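Local coordinates for YARHG domain-containing protein (Legionella pneumophila subsp. pneumophila, PDB 4G2A) that is of unknown function but is a putative nutrient-binding protein that combines a DUF4424 region with a YARHG domain, at residues A[52-58]-A[131-137]. Sequence-based numbering, arbitrary orientation.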
loop_
_atom_site.group_PDB
_atom_site.type_symbol
_atom_site.label_atom_id
_atom_site.label_comp_id
_atom_site.label_asym_id
_atom_site.label_seq_id
_atom_site.Cartn_x
_atom_site.Cartn_y
_atom_site.Cartn_z
ATOM N N PHE A 52 2.195 -14.169 20.955
ATOM C CA PHE A 52 3.482 -14.106 21.650
ATOM C C PHE A 52 3.546 -15.169 22.702
ATOM O O PHE A 52 2.536 -15.415 23.360
ATOM C CB PHE A 52 3.679 -12.736 22.318
ATOM C CG PHE A 52 3.819 -11.576 21.366
ATOM C CD1 PHE A 52 5.060 -11.224 20.853
ATOM C CD2 PHE A 52 2.717 -10.810 21.015
ATOM C CE1 PHE A 52 5.189 -10.144 19.988
ATOM C CE2 PHE A 52 2.845 -9.728 20.153
ATOM C CZ PHE A 52 4.081 -9.388 19.654
ATOM N N LYS A 53 4.718 -15.785 22.899
ATOM C CA LYS A 53 4.863 -16.778 23.950
ATOM C C LYS A 53 6.001 -16.421 24.935
ATOM O O LYS A 53 7.134 -16.146 24.525
ATOM C CB LYS A 53 5.071 -18.203 23.394
ATOM C CG LYS A 53 4.881 -19.258 24.492
ATOM C CD LYS A 53 5.185 -20.679 24.062
ATOM C CE LYS A 53 5.372 -21.627 25.240
ATOM N NZ LYS A 53 6.775 -21.606 25.763
ATOM N N ASN A 54 5.677 -16.458 26.244
ATOM C CA ASN A 54 6.645 -16.304 27.312
ATOM C C ASN A 54 7.412 -17.634 27.411
ATOM O O ASN A 54 6.801 -18.664 27.693
ATOM C CB ASN A 54 5.950 -15.950 28.632
ATOM C CG ASN A 54 6.905 -15.807 29.801
ATOM O OD1 ASN A 54 8.111 -15.665 29.631
ATOM N ND2 ASN A 54 6.387 -15.789 31.009
ATOM N N THR A 55 8.724 -17.628 27.130
ATOM C CA THR A 55 9.494 -18.870 27.143
ATOM C C THR A 55 10.083 -19.170 28.529
ATOM O O THR A 55 10.672 -20.242 28.715
ATOM C CB THR A 55 10.580 -18.858 26.074
ATOM O OG1 THR A 55 11.562 -17.883 26.415
ATOM C CG2 THR A 55 10.022 -18.621 24.688
ATOM N N LEU A 56 9.886 -18.250 29.500
ATOM C CA LEU A 56 10.351 -18.386 30.886
ATOM C C LEU A 56 9.273 -18.968 31.778
ATOM O O LEU A 56 8.112 -18.586 31.664
ATOM C CB LEU A 56 10.785 -17.023 31.455
ATOM C CG LEU A 56 11.890 -16.274 30.741
ATOM C CD1 LEU A 56 12.165 -14.946 31.440
ATOM C CD2 LEU A 56 13.186 -17.098 30.682
ATOM N N ASN A 57 9.646 -19.823 32.725
ATOM C CA ASN A 57 8.635 -20.378 33.610
ATOM C C ASN A 57 8.434 -19.435 34.819
ATOM O O ASN A 57 8.489 -19.848 35.976
ATOM C CB ASN A 57 8.962 -21.822 33.997
ATOM C CG ASN A 57 7.889 -22.508 34.828
ATOM O OD1 ASN A 57 6.675 -22.396 34.583
ATOM N ND2 ASN A 57 8.323 -23.177 35.885
ATOM N N LYS A 58 8.170 -18.151 34.525
ATOM C CA LYS A 58 7.909 -17.111 35.521
ATOM C C LYS A 58 7.091 -15.974 34.880
ATOM O O LYS A 58 7.103 -15.822 33.660
ATOM C CB LYS A 58 9.216 -16.580 36.176
ATOM C CG LYS A 58 10.171 -15.796 35.251
ATOM C CD LYS A 58 11.068 -14.857 36.060
ATOM C CE LYS A 58 12.260 -14.330 35.298
ATOM N NZ LYS A 58 13.126 -13.435 36.140
ATOM N N PHE A 131 2.716 -11.417 31.147
ATOM C CA PHE A 131 2.682 -12.802 30.759
ATOM C C PHE A 131 2.856 -13.695 31.980
ATOM O O PHE A 131 3.966 -13.729 32.534
ATOM C CB PHE A 131 3.783 -13.146 29.742
ATOM C CG PHE A 131 3.777 -12.499 28.381
ATOM C CD1 PHE A 131 4.127 -11.163 28.228
ATOM C CD2 PHE A 131 3.582 -13.266 27.234
ATOM C CE1 PHE A 131 4.182 -10.582 26.964
ATOM C CE2 PHE A 131 3.663 -12.689 25.971
ATOM C CZ PHE A 131 3.938 -11.346 25.844
ATOM N N PRO A 132 1.808 -14.483 32.355
ATOM C CA PRO A 132 1.975 -15.514 33.397
ATOM C C PRO A 132 3.076 -16.543 33.012
ATOM O O PRO A 132 3.508 -16.551 31.851
ATOM C CB PRO A 132 0.587 -16.199 33.429
ATOM C CG PRO A 132 -0.347 -15.222 32.827
ATOM C CD PRO A 132 0.453 -14.536 31.769
ATOM N N PRO A 133 3.533 -17.443 33.920
ATOM C CA PRO A 133 4.582 -18.417 33.526
ATOM C C PRO A 133 4.214 -19.280 32.308
ATOM O O PRO A 133 3.138 -19.881 32.264
ATOM C CB PRO A 133 4.745 -19.289 34.783
ATOM C CG PRO A 133 4.321 -18.409 35.904
ATOM C CD PRO A 133 3.185 -17.587 35.350
ATOM N N LEU A 134 5.118 -19.303 31.310
ATOM C CA LEU A 134 5.062 -20.042 30.032
ATOM C C LEU A 134 3.792 -19.753 29.170
ATOM O O LEU A 134 3.481 -20.513 28.240
ATOM C CB LEU A 134 5.220 -21.565 30.272
ATOM C CG LEU A 134 6.616 -22.026 30.725
ATOM C CD1 LEU A 134 6.611 -23.493 31.093
ATOM C CD2 LEU A 134 7.700 -21.724 29.656
ATOM N N ALA A 135 3.123 -18.621 29.435
ATOM C CA ALA A 135 1.868 -18.253 28.803
ATOM C C ALA A 135 2.004 -17.530 27.468
ATOM O O ALA A 135 3.040 -16.957 27.149
ATOM C CB ALA A 135 1.053 -17.400 29.750
ATOM N N THR A 136 0.918 -17.602 26.677
ATOM C CA THR A 136 0.727 -16.981 25.372
ATOM C C THR A 136 -0.150 -15.719 25.564
ATOM O O THR A 136 -1.124 -15.739 26.323
ATOM C CB THR A 136 0.094 -18.013 24.397
ATOM O OG1 THR A 136 0.995 -19.102 24.187
ATOM C CG2 THR A 136 -0.267 -17.422 23.056
ATOM N N VAL A 137 0.195 -14.641 24.893
ATOM C CA VAL A 137 -0.589 -13.407 24.961
ATOM C C VAL A 137 -0.969 -13.043 23.540
ATOM O O VAL A 137 -0.134 -13.105 22.636
ATOM C CB VAL A 137 0.136 -12.256 25.730
ATOM C CG1 VAL A 137 -0.508 -10.897 25.485
ATOM C CG2 VAL A 137 0.175 -12.557 27.226
#
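Two connecting loops, 55-58 and 132-135, lie against each other at one end of the beta domain, where strand 43-54 ends beside the start of strand 136-150. Phe-52 and Val-137 form an antiparallel hydrogen-bonded pair (Phe-52 N to Val-137 O 3.1 Å, Val-137 N to Phe-52 O 2.9 Å), and Lys-53 and Thr-136 the non-hydrogen-bonded pair that follows. Beyond these two pairs single backbone bonds continue the contact: Asn-54 N donates to Ala-135 O (2.8 Å) and Leu-134 N to Leu-56 O (3.1 Å).

Asn-54 ties the loops together. With chi1 t (179°), its side chain reaches toward segment 131-137: OD1 accepts from Leu-56 N (3.1 Å), making an Asx turn, while ND2 donates to Lys-58 O (2.7 Å) and, across the interface, to Pro-132 O (3.1 Å). Pro-132 O also accepts from Ala-135 N within the type II turn 132-135, in which Leu-134 takes a positive phi of 56°. The m rotamer of Leu-134 brings its CD2 to 3.5 Å from Thr-55 O and 4.0 Å from NZ of Lys-53, which is t through chi3 but m at chi4.

Phe-52 (m) lies on the face it shares with Val-137; Phe-131 (m), ending strand 123-131, packs against that face, both rings buried. Phe-131 CE2 lies 3.7 Å from Phe-52 CB, so the edge of one ring meets the base of the other side chain; Ile-21 and Met-64 touch both phenylalanines. The whole is an antiparallel strand pair continued into hydrogen-bonded loops, an Asx turn against a type II beta turn, closing one end of a beta-sandwich-like domain.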